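Local coordinates for uricase (Arthrobacter globiformis, PDB 2YZC), which catalyses the oxidation of uric acid to 5-hydroxyisourate, an intermediate that is processed further to (S)-allantoin, at residues Ala188-Asn193 / Pro238-Ile243. Residues are numbered along the deposited sequence; the frame is centred on the assembly and turned at random.
Sequences ARWRYN and PEIDEI
I240 fills the angle between W190 and Y192: its CD1 lies 3.5 Å from CD1 of the indole, while its CG1 approaches CE1 of the phenol ring at 3.8 Å. The two aromatic groups are tied to each other, W190 NE1 donating within the indole plane to Y192 OH at 2.9 Å, which restrains both rings around the isoleucine. I243 extends this apolar face, its CB 4.0 Å from W190 CB, and V206 of helix 199-216 and V233 of helix 222-236 cover it.

Between these side chains the antiparallel strands are joined by R191 N to E242 O and D241 N to R191 O, each 3.0 Å. Here R191 stands opposite two residues, D241 and E242, a classic beta bulge in which D241 takes a near-helical backbone (psi -27°).

R191 points to the other face of the sheet. A bend at chi3 (70°) turns its guanidinium so that NE gives E242 OE1 an almost straight, in-plane bond of 2.8 Å to the anti lone pair; W295 NE1 also donates to OE1. D241 CB lies over one guanidinium face, and NH2 reaches D241 OD2 in a longer salt bridge (3.5 Å) that a water also spans. A leucine in place of R191 would probably leave both carboxylates without this shared positive partner and E242 leaning on W295. At the solvent edge, N193 N closes the pairing on E239 O.

With helices 199-216 and 222-236 connecting these neighbouring strands and packing on their apolar face, the arrangement is characteristic of the tunnelling fold (T-fold) of uricases.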
# COMPACT_ATOMS: atom_id res chain seq x y z
N ALA A 188 14.54 -1.08 -14.11
CA ALA A 188 15.37 -0.63 -15.22
C ALA A 188 14.51 -0.09 -16.34
O ALA A 188 13.40 -0.58 -16.57
CB ALA A 188 16.22 -1.78 -15.73
N ARG A 189 15.02 0.92 -17.03
CA ARG A 189 14.30 1.51 -18.15
C ARG A 189 15.32 1.82 -19.24
O ARG A 189 16.39 2.38 -18.97
CB ARG A 189 13.58 2.77 -17.69
CG ARG A 189 12.27 2.44 -16.98
CD ARG A 189 11.73 3.60 -16.18
NE ARG A 189 10.41 3.30 -15.62
CZ ARG A 189 10.13 2.24 -14.87
NH1 ARG A 189 11.07 1.35 -14.58
NH2 ARG A 189 8.90 2.07 -14.40
N TRP A 190 15.00 1.41 -20.46
CA TRP A 190 15.89 1.63 -21.59
C TRP A 190 15.18 2.33 -22.74
O TRP A 190 14.01 2.06 -23.04
CB TRP A 190 16.51 0.28 -22.02
CG TRP A 190 15.51 -0.80 -22.33
CD1 TRP A 190 15.01 -1.13 -23.56
CD2 TRP A 190 14.91 -1.72 -21.40
NE1 TRP A 190 14.15 -2.19 -23.46
CE2 TRP A 190 14.07 -2.58 -22.15
CE3 TRP A 190 15.01 -1.91 -20.02
CZ2 TRP A 190 13.32 -3.60 -21.55
CZ3 TRP A 190 14.27 -2.93 -19.42
CH2 TRP A 190 13.44 -3.77 -20.19
N ARG A 191 15.90 3.24 -23.38
CA ARG A 191 15.36 4.02 -24.48
C ARG A 191 15.81 3.48 -25.84
O ARG A 191 17.00 3.31 -26.08
CB ARG A 191 15.78 5.48 -24.35
CG ARG A 191 15.28 6.38 -25.48
CD ARG A 191 15.59 7.85 -25.20
NE ARG A 191 17.02 8.15 -25.29
CZ ARG A 191 17.69 8.26 -26.44
NH1 ARG A 191 17.07 8.08 -27.59
NH2 ARG A 191 18.99 8.54 -26.43
N TYR A 192 14.85 3.23 -26.72
CA TYR A 192 15.15 2.73 -28.05
C TYR A 192 15.48 3.91 -28.95
O TYR A 192 14.92 4.99 -28.79
CB TYR A 192 13.94 1.98 -28.61
CG TYR A 192 13.61 0.71 -27.86
CD1 TYR A 192 14.54 -0.33 -27.76
CD2 TYR A 192 12.36 0.52 -27.28
CE1 TYR A 192 14.24 -1.51 -27.09
CE2 TYR A 192 12.04 -0.66 -26.61
CZ TYR A 192 12.99 -1.67 -26.52
OH TYR A 192 12.68 -2.85 -25.88
N ASN A 193 16.40 3.71 -29.89
CA ASN A 193 16.76 4.79 -30.81
C ASN A 193 15.97 4.67 -32.11
O ASN A 193 16.21 5.40 -33.08
CB ASN A 193 18.27 4.78 -31.09
CG ASN A 193 18.80 3.41 -31.44
OD1 ASN A 193 19.88 3.02 -30.99
ND2 ASN A 193 18.06 2.67 -32.25
N PRO A 238 21.72 -3.06 -30.43
CA PRO A 238 22.01 -1.83 -31.18
C PRO A 238 20.86 -0.82 -31.14
O PRO A 238 21.09 0.38 -31.25
CB PRO A 238 22.26 -2.35 -32.60
CG PRO A 238 22.80 -3.72 -32.37
CD PRO A 238 21.88 -4.24 -31.29
N GLU A 239 19.64 -1.31 -30.97
CA GLU A 239 18.48 -0.42 -30.93
C GLU A 239 18.32 0.33 -29.61
O GLU A 239 17.44 1.18 -29.49
CB GLU A 239 17.19 -1.19 -31.23
CG GLU A 239 17.07 -2.54 -30.55
CD GLU A 239 17.88 -3.61 -31.26
OE1 GLU A 239 17.61 -3.85 -32.46
OE2 GLU A 239 18.78 -4.21 -30.63
N ILE A 240 19.17 0.03 -28.63
CA ILE A 240 19.09 0.71 -27.34
C ILE A 240 20.21 1.74 -27.20
O ILE A 240 21.39 1.42 -27.36
CB ILE A 240 19.16 -0.30 -26.17
CG1 ILE A 240 17.96 -1.25 -26.23
CG2 ILE A 240 19.20 0.45 -24.84
CD1 ILE A 240 17.93 -2.32 -25.13
N ASP A 241 19.85 2.98 -26.89
CA ASP A 241 20.85 4.03 -26.72
C ASP A 241 21.31 4.21 -25.28
O ASP A 241 22.42 4.67 -25.03
CB ASP A 241 20.31 5.37 -27.23
CG ASP A 241 20.78 5.69 -28.63
OD1 ASP A 241 21.47 4.84 -29.23
OD2 ASP A 241 20.46 6.79 -29.12
N GLU A 242 20.45 3.85 -24.34
CA GLU A 242 20.80 3.99 -22.94
C GLU A 242 19.84 3.23 -22.04
O GLU A 242 18.70 2.96 -22.40
CB GLU A 242 20.78 5.47 -22.54
CG GLU A 242 19.48 6.17 -22.91
CD GLU A 242 19.44 7.61 -22.43
OE1 GLU A 242 18.59 8.38 -22.93
OE2 GLU A 242 20.24 7.96 -21.54
N ILE A 243 20.33 2.87 -20.87
CA ILE A 243 19.52 2.17 -19.90
C ILE A 243 19.79 2.81 -18.56
O ILE A 243 20.94 3.12 -18.22
CB ILE A 243 19.85 0.66 -19.87
CG1 ILE A 243 18.98 -0.04 -18.81
CG2 ILE A 243 21.33 0.45 -19.57
CD1 ILE A 243 19.10 -1.54 -18.82
O HOH W 1 20.80 9.37 -28.94